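PDB 1HJQ: beta-1,4-galactanase from Humicola insolens, which hydrolyses the beta-1,4-galactosidic linkages of type I arabinogalactans, as a family 53 glycoside hydrolase of clan GH-A. Local coordinates for residues Met43-Val48 with Tyr77-Tyr82; Ala87-Gln92 with Gly133-Gln138; Ile175-Asp180 with Trp190-Val195. All coordinates share one frame; numbering follows the deposited sequence.

Interaction 1 of 3, residues Met43-Val48 with Tyr77-Tyr82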
loop_
_atom_site.group_PDB
_atom_site.type_symbol
_atom_site.label_atom_id
_atom_site.label_comp_id
_atom_site.label_asym_id
_atom_site.label_seq_id
_atom_site.Cartn_x
_atom_site.Cartn_y
_atom_site.Cartn_z
ATOM N N MET A 43 2.362 8.307 -8.975
ATOM C CA MET A 43 1.317 7.331 -8.685
ATOM C C MET A 43 0.795 7.441 -7.262
ATOM O O MET A 43 1.549 7.703 -6.333
ATOM C CB MET A 43 1.835 5.908 -8.919
ATOM C CG MET A 43 0.815 4.820 -8.592
ATOM S SD MET A 43 1.328 3.179 -9.152
ATOM C CE MET A 43 1.184 3.382 -10.945
ATOM N N VAL A 44 -0.506 7.246 -7.101
ATOM C CA VAL A 44 -1.106 7.295 -5.781
ATOM C C VAL A 44 -1.691 5.928 -5.435
ATOM O O VAL A 44 -2.146 5.189 -6.312
ATOM C CB VAL A 44 -2.218 8.368 -5.697
ATOM C CG1 VAL A 44 -1.608 9.751 -5.797
ATOM C CG2 VAL A 44 -3.237 8.166 -6.804
ATOM N N ARG A 45 -1.649 5.593 -4.150
ATOM C CA ARG A 45 -2.182 4.333 -3.651
ATOM C C ARG A 45 -3.476 4.687 -2.929
ATOM O O ARG A 45 -3.511 5.632 -2.146
ATOM C CB ARG A 45 -1.176 3.703 -2.688
ATOM C CG ARG A 45 -1.591 2.386 -2.045
ATOM C CD ARG A 45 -0.436 1.859 -1.214
ATOM N NE ARG A 45 -0.729 0.617 -0.510
ATOM C CZ ARG A 45 -1.092 0.541 0.766
ATOM N NH1 ARG A 45 -1.217 1.638 1.499
ATOM N NH2 ARG A 45 -1.319 -0.640 1.315
ATOM N N GLN A 46 -4.546 3.952 -3.205
ATOM C CA GLN A 46 -5.829 4.231 -2.565
ATOM C C GLN A 46 -6.416 2.966 -1.948
ATOM O O GLN A 46 -6.509 1.932 -2.605
ATOM C CB GLN A 46 -6.816 4.819 -3.588
ATOM C CG GLN A 46 -6.350 6.127 -4.261
ATOM C CD GLN A 46 -7.414 6.729 -5.176
ATOM O OE1 GLN A 46 -7.212 7.781 -5.775
ATOM N NE2 GLN A 46 -8.555 6.053 -5.283
ATOM N N ARG A 47 -6.799 3.040 -0.680
ATOM C CA ARG A 47 -7.379 1.885 -0.014
ATOM C C ARG A 47 -8.873 1.804 -0.323
ATOM O O ARG A 47 -9.557 2.822 -0.382
ATOM C CB ARG A 47 -7.146 1.968 1.498
ATOM C CG ARG A 47 -7.530 3.294 2.134
ATOM C CD ARG A 47 -7.564 3.177 3.659
ATOM N NE ARG A 47 -7.742 4.472 4.307
ATOM C CZ ARG A 47 -6.771 5.370 4.439
ATOM N NH1 ARG A 47 -5.559 5.098 3.972
ATOM N NH2 ARG A 47 -7.006 6.531 5.033
ATOM N N VAL A 48 -9.371 0.586 -0.526
ATOM C CA VAL A 48 -10.775 0.375 -0.843
ATOM C C VAL A 48 -11.446 -0.580 0.135
ATOM O O VAL A 48 -11.010 -1.721 0.294
ATOM C CB VAL A 48 -10.935 -0.200 -2.257
ATOM C CG1 VAL A 48 -12.405 -0.268 -2.637
ATOM C CG2 VAL A 48 -10.160 0.646 -3.238
ATOM N N TYR A 77 -2.925 2.929 -8.025
ATOM C CA TYR A 77 -2.623 1.674 -7.350
ATOM C C TYR A 77 -3.796 1.464 -6.377
ATOM O O TYR A 77 -3.902 2.146 -5.344
ATOM C CB TYR A 77 -1.272 1.812 -6.624
ATOM C CG TYR A 77 -0.899 0.756 -5.583
ATOM C CD1 TYR A 77 -1.749 -0.311 -5.264
ATOM C CD2 TYR A 77 0.297 0.873 -4.868
ATOM C CE1 TYR A 77 -1.415 -1.219 -4.256
ATOM C CE2 TYR A 77 0.641 -0.027 -3.858
ATOM C CZ TYR A 77 -0.214 -1.065 -3.551
ATOM O OH TYR A 77 0.125 -1.922 -2.522
ATOM N N ILE A 78 -4.691 0.547 -6.743
ATOM C CA ILE A 78 -5.864 0.232 -5.931
ATOM C C ILE A 78 -5.489 -0.812 -4.890
ATOM O O ILE A 78 -4.994 -1.885 -5.220
ATOM C CB ILE A 78 -7.031 -0.303 -6.805
ATOM C CG1 ILE A 78 -7.550 0.811 -7.725
ATOM C CG2 ILE A 78 -8.161 -0.827 -5.915
ATOM C CD1 ILE A 78 -8.281 1.940 -7.008
ATOM N N ASN A 79 -5.738 -0.478 -3.630
ATOM C CA ASN A 79 -5.409 -1.332 -2.500
ATOM C C ASN A 79 -6.660 -1.879 -1.812
ATOM O O ASN A 79 -7.246 -1.214 -0.959
ATOM C CB ASN A 79 -4.564 -0.503 -1.525
ATOM C CG ASN A 79 -4.429 -1.132 -0.151
ATOM O OD1 ASN A 79 -4.330 -0.413 0.834
ATOM N ND2 ASN A 79 -4.407 -2.458 -0.078
ATOM N N PHE A 80 -7.061 -3.088 -2.198
ATOM C CA PHE A 80 -8.233 -3.753 -1.627
ATOM C C PHE A 80 -7.941 -4.263 -0.230
ATOM O O PHE A 80 -6.947 -4.949 -0.030
ATOM C CB PHE A 80 -8.640 -4.970 -2.467
ATOM C CG PHE A 80 -9.456 -4.638 -3.678
ATOM C CD1 PHE A 80 -10.659 -3.945 -3.554
ATOM C CD2 PHE A 80 -9.033 -5.024 -4.944
ATOM C CE1 PHE A 80 -11.425 -3.640 -4.672
ATOM C CE2 PHE A 80 -9.795 -4.721 -6.066
ATOM C CZ PHE A 80 -10.995 -4.025 -5.926
ATOM N N HIS A 81 -8.801 -3.941 0.729
ATOM C CA HIS A 81 -8.617 -4.441 2.083
ATOM C C HIS A 81 -9.549 -5.629 2.281
ATOM O O HIS A 81 -9.389 -6.406 3.221
ATOM C CB HIS A 81 -8.938 -3.373 3.136
ATOM C CG HIS A 81 -7.833 -2.390 3.363
ATOM N ND1 HIS A 81 -7.457 -1.974 4.623
ATOM C CD2 HIS A 81 -7.036 -1.726 2.493
ATOM C CE1 HIS A 81 -6.475 -1.095 4.519
ATOM N NE2 HIS A 81 -6.202 -0.927 3.238
ATOM N N TYR A 82 -10.520 -5.763 1.383
ATOM C CA TYR A 82 -11.503 -6.843 1.453
ATOM C C TYR A 82 -12.083 -6.950 2.850
ATOM O O TYR A 82 -12.162 -8.033 3.431
ATOM C CB TYR A 82 -10.875 -8.175 1.044
ATOM C CG TYR A 82 -10.466 -8.215 -0.407
ATOM C CD1 TYR A 82 -11.321 -7.721 -1.400
ATOM C CD2 TYR A 82 -9.252 -8.775 -0.796
ATOM C CE1 TYR A 82 -10.983 -7.789 -2.737
ATOM C CE2 TYR A 82 -8.903 -8.850 -2.134
ATOM C CZ TYR A 82 -9.776 -8.357 -3.103
ATOM O OH TYR A 82 -9.458 -8.456 -4.442
HETATM O O HOH W 1 -3.453 0.302 3.719
HETATM O O HOH W 2 -11.789 -3.988 -0.426
#

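Interaction 2 of 3, residues Ala87-Gln92 with Gly133-Gln138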
loop_
_atom_site.group_PDB
_atom_site.type_symbol
_atom_site.label_atom_id
_atom_site.label_comp_id
_atom_site.label_asym_id
_atom_site.label_seq_id
_atom_site.Cartn_x
_atom_site.Cartn_y
_atom_site.Cartn_z
ATOM N N ALA A 87 -7.860 -3.386 7.312
ATOM C CA ALA A 87 -7.381 -4.761 7.282
ATOM C C ALA A 87 -5.871 -4.742 7.475
ATOM O O ALA A 87 -5.168 -3.967 6.830
ATOM C CB ALA A 87 -7.729 -5.421 5.968
ATOM N N ASP A 88 -5.391 -5.578 8.390
ATOM C CA ASP A 88 -3.970 -5.708 8.683
ATOM C C ASP A 88 -3.743 -7.101 9.294
ATOM O O ASP A 88 -4.698 -7.853 9.496
ATOM C CB ASP A 88 -3.505 -4.589 9.635
ATOM C CG ASP A 88 -4.328 -4.510 10.906
ATOM O OD1 ASP A 88 -4.611 -5.565 11.511
ATOM O OD2 ASP A 88 -4.683 -3.385 11.313
ATOM N N PRO A 89 -2.485 -7.460 9.602
ATOM C CA PRO A 89 -2.173 -8.775 10.179
ATOM C C PRO A 89 -3.016 -9.214 11.373
ATOM O O PRO A 89 -3.192 -10.402 11.603
ATOM C CB PRO A 89 -0.701 -8.648 10.545
ATOM C CG PRO A 89 -0.185 -7.684 9.527
ATOM C CD PRO A 89 -1.265 -6.640 9.514
ATOM N N ALA A 90 -3.539 -8.266 12.135
ATOM C CA ALA A 90 -4.334 -8.638 13.295
ATOM C C ALA A 90 -5.827 -8.472 13.067
ATOM O O ALA A 90 -6.620 -8.815 13.939
ATOM C CB ALA A 90 -3.894 -7.832 14.522
ATOM N N HIS A 91 -6.214 -7.952 11.907
ATOM C CA HIS A 91 -7.632 -7.768 11.608
ATOM C C HIS A 91 -7.941 -7.947 10.124
ATOM O O HIS A 91 -7.526 -7.145 9.286
ATOM C CB HIS A 91 -8.116 -6.374 12.026
ATOM C CG HIS A 91 -7.597 -5.907 13.349
ATOM N ND1 HIS A 91 -6.269 -5.597 13.561
ATOM C CD2 HIS A 91 -8.232 -5.657 14.519
ATOM C CE1 HIS A 91 -6.111 -5.173 14.802
ATOM N NE2 HIS A 91 -7.288 -5.199 15.406
ATOM N N GLN A 92 -8.674 -9.009 9.811
ATOM C CA GLN A 92 -9.083 -9.319 8.447
ATOM C C GLN A 92 -10.553 -9.720 8.563
ATOM O O GLN A 92 -10.931 -10.870 8.327
ATOM C CB GLN A 92 -8.252 -10.481 7.889
ATOM C CG GLN A 92 -6.777 -10.159 7.614
ATOM C CD GLN A 92 -6.568 -9.182 6.451
ATOM O OE1 GLN A 92 -7.237 -9.269 5.414
ATOM N NE2 GLN A 92 -5.624 -8.263 6.615
ATOM N N GLY A 133 -5.759 -7.558 -1.335
ATOM C CA GLY A 133 -5.651 -7.681 0.104
ATOM C C GLY A 133 -4.684 -6.639 0.625
ATOM O O GLY A 133 -3.987 -5.997 -0.166
ATOM N N ASN A 134 -4.644 -6.463 1.946
ATOM C CA ASN A 134 -3.743 -5.494 2.565
ATOM C C ASN A 134 -2.998 -6.121 3.742
ATOM O O ASN A 134 -3.607 -6.450 4.762
ATOM C CB ASN A 134 -4.520 -4.283 3.068
ATOM C CG ASN A 134 -3.604 -3.169 3.546
ATOM O OD1 ASN A 134 -3.009 -2.454 2.737
ATOM N ND2 ASN A 134 -3.469 -3.030 4.868
ATOM N N GLU A 135 -1.681 -6.265 3.608
ATOM C CA GLU A 135 -0.861 -6.863 4.660
ATOM C C GLU A 135 -1.517 -8.163 5.126
ATOM O O GLU A 135 -1.754 -8.353 6.321
ATOM C CB GLU A 135 -0.714 -5.908 5.856
ATOM C CG GLU A 135 -0.051 -4.573 5.542
ATOM C CD GLU A 135 0.424 -3.829 6.796
ATOM O OE1 GLU A 135 -0.364 -3.689 7.754
ATOM O OE2 GLU A 135 1.587 -3.374 6.824
ATOM N N ILE A 136 -1.814 -9.047 4.176
ATOM C CA ILE A 136 -2.459 -10.316 4.483
ATOM C C ILE A 136 -1.519 -11.408 5.009
ATOM O O ILE A 136 -1.737 -12.588 4.756
ATOM C CB ILE A 136 -3.225 -10.857 3.250
ATOM C CG1 ILE A 136 -2.274 -11.009 2.053
ATOM C CG2 ILE A 136 -4.366 -9.909 2.906
ATOM C CD1 ILE A 136 -2.936 -11.537 0.768
ATOM N N THR A 137 -0.498 -11.009 5.766
ATOM C CA THR A 137 0.468 -11.952 6.325
ATOM C C THR A 137 -0.183 -13.078 7.126
ATOM O O THR A 137 0.286 -14.215 7.098
ATOM C CB THR A 137 1.458 -11.254 7.252
ATOM O OG1 THR A 137 1.950 -10.066 6.622
ATOM C CG2 THR A 137 2.611 -12.178 7.561
ATOM N N GLN A 138 -1.239 -12.756 7.867
ATOM C CA GLN A 138 -1.941 -13.771 8.647
ATOM C C GLN A 138 -3.215 -14.146 7.897
ATOM O O GLN A 138 -4.210 -14.568 8.496
ATOM C CB GLN A 138 -2.298 -13.253 10.046
ATOM C CG GLN A 138 -1.100 -12.952 10.948
ATOM C CD GLN A 138 -0.069 -14.081 10.973
ATOM O OE1 GLN A 138 -0.393 -15.237 11.256
ATOM N NE2 GLN A 138 1.186 -13.742 10.680
HETATM O O HOH W 3 -6.976 -7.484 3.162
#

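Interaction 3 of 3, residues Ile175-Asp180 with Trp190-Val195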
loop_
_atom_site.group_PDB
_atom_site.type_symbol
_atom_site.label_atom_id
_atom_site.label_comp_id
_atom_site.label_asym_id
_atom_site.label_seq_id
_atom_site.Cartn_x
_atom_site.Cartn_y
_atom_site.Cartn_z
ATOM N N ILE A 175 -1.184 -7.483 -10.803
ATOM C CA ILE A 175 -1.810 -7.986 -9.597
ATOM C C ILE A 175 -0.737 -8.170 -8.538
ATOM O O ILE A 175 0.284 -8.810 -8.781
ATOM C CB ILE A 175 -2.539 -9.303 -9.885
ATOM C CG1 ILE A 175 -3.583 -9.061 -10.982
ATOM C CG2 ILE A 175 -3.191 -9.822 -8.612
ATOM C CD1 ILE A 175 -4.212 -10.321 -11.554
ATOM N N MET A 176 -0.980 -7.596 -7.366
ATOM C CA MET A 176 -0.022 -7.645 -6.274
ATOM C C MET A 176 -0.528 -8.310 -4.995
ATOM O O MET A 176 -1.699 -8.198 -4.643
ATOM C CB MET A 176 0.431 -6.214 -5.937
ATOM C CG MET A 176 1.290 -6.108 -4.688
ATOM S SD MET A 176 1.377 -4.436 -4.040
ATOM C CE MET A 176 2.406 -3.632 -5.294
ATOM N N VAL A 177 0.374 -9.013 -4.317
ATOM C CA VAL A 177 0.075 -9.651 -3.041
ATOM C C VAL A 177 0.893 -8.829 -2.054
ATOM O O VAL A 177 2.104 -8.668 -2.215
ATOM C CB VAL A 177 0.505 -11.135 -3.010
ATOM C CG1 VAL A 177 0.420 -11.671 -1.577
ATOM C CG2 VAL A 177 -0.411 -11.950 -3.920
ATOM N N HIS A 178 0.209 -8.290 -1.053
ATOM C CA HIS A 178 0.820 -7.419 -0.060
ATOM C C HIS A 178 0.944 -8.037 1.328
ATOM O O HIS A 178 -0.047 -8.441 1.938
ATOM C CB HIS A 178 0.009 -6.114 -0.004
ATOM C CG HIS A 178 0.452 -5.156 1.056
ATOM N ND1 HIS A 178 1.712 -5.187 1.613
ATOM C CD2 HIS A 178 -0.195 -4.120 1.642
ATOM C CE1 HIS A 178 1.822 -4.213 2.500
ATOM N NE2 HIS A 178 0.680 -3.551 2.536
ATOM N N LEU A 179 2.181 -8.105 1.809
ATOM C CA LEU A 179 2.495 -8.650 3.127
ATOM C C LEU A 179 3.244 -7.571 3.890
ATOM O O LEU A 179 3.893 -6.727 3.279
ATOM C CB LEU A 179 3.393 -9.880 2.991
ATOM C CG LEU A 179 2.800 -11.282 2.846
ATOM C CD1 LEU A 179 1.671 -11.295 1.858
ATOM C CD2 LEU A 179 3.905 -12.230 2.414
ATOM N N ASP A 180 3.159 -7.588 5.216
ATOM C CA ASP A 180 3.870 -6.600 6.021
ATOM C C ASP A 180 5.248 -7.181 6.346
ATOM O O ASP A 180 5.567 -8.281 5.898
ATOM C CB ASP A 180 3.078 -6.279 7.303
ATOM C CG ASP A 180 3.254 -7.329 8.405
ATOM O OD1 ASP A 180 3.114 -8.544 8.126
ATOM O OD2 ASP A 180 3.521 -6.923 9.561
ATOM N N TRP A 190 7.939 -18.255 4.322
ATOM C CA TRP A 190 6.918 -19.116 4.927
ATOM C C TRP A 190 5.549 -18.918 4.250
ATOM O O TRP A 190 4.890 -19.865 3.813
ATOM C CB TRP A 190 6.839 -18.762 6.413
ATOM C CG TRP A 190 5.596 -19.148 7.127
ATOM C CD1 TRP A 190 5.275 -20.385 7.586
ATOM C CD2 TRP A 190 4.538 -18.272 7.546
ATOM N NE1 TRP A 190 4.087 -20.340 8.275
ATOM C CE2 TRP A 190 3.613 -19.054 8.266
ATOM C CE3 TRP A 190 4.284 -16.903 7.385
ATOM C CZ2 TRP A 190 2.447 -18.513 8.831
ATOM C CZ3 TRP A 190 3.118 -16.361 7.949
ATOM C CH2 TRP A 190 2.220 -17.171 8.662
ATOM N N TRP A 191 5.125 -17.667 4.168
ATOM C CA TRP A 191 3.847 -17.347 3.564
ATOM C C TRP A 191 3.696 -17.810 2.112
ATOM O O TRP A 191 2.852 -18.659 1.804
ATOM C CB TRP A 191 3.597 -15.844 3.623
ATOM C CG TRP A 191 2.160 -15.509 3.455
ATOM C CD1 TRP A 191 1.220 -15.417 4.441
ATOM C CD2 TRP A 191 1.480 -15.244 2.225
ATOM N NE1 TRP A 191 -0.005 -15.107 3.905
ATOM C CE2 TRP A 191 0.125 -14.993 2.543
ATOM C CE3 TRP A 191 1.881 -15.195 0.885
ATOM C CZ2 TRP A 191 -0.830 -14.694 1.571
ATOM C CZ3 TRP A 191 0.937 -14.901 -0.077
ATOM C CH2 TRP A 191 -0.407 -14.653 0.269
ATOM N N TYR A 192 4.499 -17.245 1.215
ATOM C CA TYR A 192 4.406 -17.600 -0.198
ATOM C C TYR A 192 4.581 -19.094 -0.451
ATOM O O TYR A 192 3.873 -19.681 -1.274
ATOM C CB TYR A 192 5.419 -16.788 -1.015
ATOM C CG TYR A 192 5.015 -15.336 -1.210
ATOM C CD1 TYR A 192 3.935 -14.992 -2.038
ATOM C CD2 TYR A 192 5.700 -14.308 -0.564
ATOM C CE1 TYR A 192 3.555 -13.667 -2.215
ATOM C CE2 TYR A 192 5.331 -12.977 -0.731
ATOM C CZ TYR A 192 4.257 -12.660 -1.559
ATOM O OH TYR A 192 3.902 -11.338 -1.741
ATOM N N THR A 193 5.515 -19.713 0.260
ATOM C CA THR A 193 5.746 -21.136 0.097
ATOM C C THR A 193 4.448 -21.894 0.371
ATOM O O THR A 193 3.962 -22.659 -0.466
ATOM C CB THR A 193 6.835 -21.637 1.068
ATOM O OG1 THR A 193 8.106 -21.107 0.667
ATOM C CG2 THR A 193 6.888 -23.174 1.077
ATOM N N ASN A 194 3.886 -21.670 1.550
ATOM C CA ASN A 194 2.654 -22.338 1.919
ATOM C C ASN A 194 1.484 -22.029 0.990
ATOM O O ASN A 194 0.720 -22.928 0.647
ATOM C CB ASN A 194 2.289 -21.995 3.357
ATOM C CG ASN A 194 3.136 -22.743 4.360
ATOM O OD1 ASN A 194 3.072 -23.971 4.445
ATOM N ND2 ASN A 194 3.936 -22.014 5.127
ATOM N N VAL A 195 1.341 -20.774 0.578
ATOM C CA VAL A 195 0.250 -20.406 -0.309
ATOM C C VAL A 195 0.428 -20.979 -1.720
ATOM O O VAL A 195 -0.510 -21.536 -2.303
ATOM C CB VAL A 195 0.107 -18.867 -0.416
ATOM C CG1 VAL A 195 -0.960 -18.515 -1.429
ATOM C CG2 VAL A 195 -0.248 -18.279 0.928
#

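Interaction 1 of 3, residues Met43-Val48 with Tyr77-Tyr82
Arg45 lies alongside Tyr77, the two side chains running the same way on the face that carries Arg47 and Asn79 as well. Arg45 CG sits over the middle of the phenol, 3.7 Å from the centroid of the Tyr77 ring, a CH-pi contact made by the aliphatic part of the arginine. With CG anti to the backbone N (chi1 179°) and the chain extended as far as NE, the guanidinium is carried beyond the ring, where its plane stands 72° from that of the phenol. From there Arg45 NE gives a weak hydrogen bond to Tyr77 OH, 3.4 Å away. The other face brings Val48 CG2 to 3.7 Å from Ile78 CG2, and Val48 CB to 4.0 Å from Phe80 CD1.

Parallel backbone pairing fixes this register. Tyr77 N donates to Val44 O at 2.9 Å, Asn79 N to Gln46 O at 2.7 Å, and Gln46 N and Val48 N answer to Tyr77 O and Asn79 O. Beyond the paired residues, His81 N still reaches Val48 O. The strand axes come within 4.6 Å and diverge by 27°.

Farther out, Arg45 forms salt bridges through NH1 with Asp8 and through NH2 with Glu245, assigned as the nucleophile. An alanine here would probably leave Asp8 and Glu245 without their arginine and take the CH-pi cover from one face of Tyr77. Helix 102-123 packs on Val48, Ile78 and Phe80, so that face looks outward. Strands 43-48 and 75-80, with helix 59-71 between them, form a beta-alpha-beta unit of the TIM barrel, its inward residues leading to the active site.

Interaction 2 of 3, residues Ala87-Gln92 with Gly133-Gln138
Asn134 and Gln92 join two irregular loops of the TIM barrel by polar, largely side-chain-to-backbone bonding, where the chain leaves strands 75-80 and 129-132. Asn134 and Glu135 are the Asn-Glu pair expected in clan GH-A, Glu135 assigned as the proton donor. With CG anti to the backbone N (chi1 -172°), Asn134 directs ND2 to Ala87 O, 2.8 Å away, in a bond with an angle of 153° at the hydrogen.

Gln92 returns the grip. Its chain bends at chi2 (-69°), and its amide works at both ends: Gln92 NE2 donates to Asn134 O at 3.3 Å, while OE1 accepts from a water that in turn takes the N-H of Asn134. The residue before the acid is thus held through its backbone and its side chain alike.

Pro89 crosses Glu135 obliquely and, of residues 87-92, has the largest surface buried by segment 133-138. Pro89 CD lies 3.6 Å from Glu135 OE1, which flanks one carboxylate oxygen with carbon, while Glu135 OE2 is hydrogen-bonded to Ser212 OG. Pro89 O meets Gln138 CG at 3.4 Å.

The proline belongs to a type I turn from Asp88 to His91. Asp88 OD1 accepts from Ala90 N in an Asx turn, and its syn lone pair takes His91 ND1 within the imidazole plane. Asp88 O is likewise doubly held, by Gln92 NE2 at 3.1 Å and His91 N from opposite faces of its plane.

Interaction 3 of 3, residues Ile175-Asp180 with Trp190-Val195
Leu179 has the largest buried surface in this contact, with Tyr192 next, and its two methyl branches divide the work. Leu179 CD1 stands over the indole, 3.9 Å from the centroid of the six-membered ring of Trp191 and 7° off its normal, a clear CH-pi geometry. Leu179 CD2 meets the tyrosine tip to tip, 3.5 Å from Tyr192 CE2, and also touches Trp191 CB.

Tyr192 leaves the helix with CG anti to its carbonyl carbon (chi1 -75°) and reaches the strand. There Tyr192 CE1 comes to 3.8 Å from Val177 CG1. Val177 CG1 also approaches Trp191 obliquely, 3.6 Å from Trp191 CZ3, so one branch serves both aromatic rings. Behind the indole, Val195 CG2 packs on the face opposite to Leu179.

The axes of strand 175-179 and helix 190-195 approach to 11.1 Å, at 135° between their directions, a separation spanned by these side chains. Strand 174-179 and helix 185-198 are the first two elements of a beta-alpha-beta unit completed by strand 208-212, whose Met209 touches Tyr192. On the helical side, Leu157 and Trp150 of helix 150-165 pack on Trp191, the latter edge-to-face, so neighbouring helices of the barrel's outer layer meet at this tryptophan.

Interactions 1 and 3 are both buried and both start from the same eight-stranded barrel, but interaction 1 pairs adjacent strands by backbone bonds and sets charged side chains inside, whereas interaction 3 packs a strand on its outer helix mainly through apolar and aromatic groups. Interaction 2, partly buried, ties loops beyond the strands with hydrogen bonds from side-chain amides and a bridging water. His81 ND1 lies 3.1 Å from Ala87 N, a probable hydrogen bond to interaction 1, and Ile136 N lies 2.9 Å from His178 O, another to interaction 3. All three reach the catalytic glutamates: Glu135 lies in interaction 2, while Arg45 of interaction 1 and His178 of interaction 3 meet Glu245.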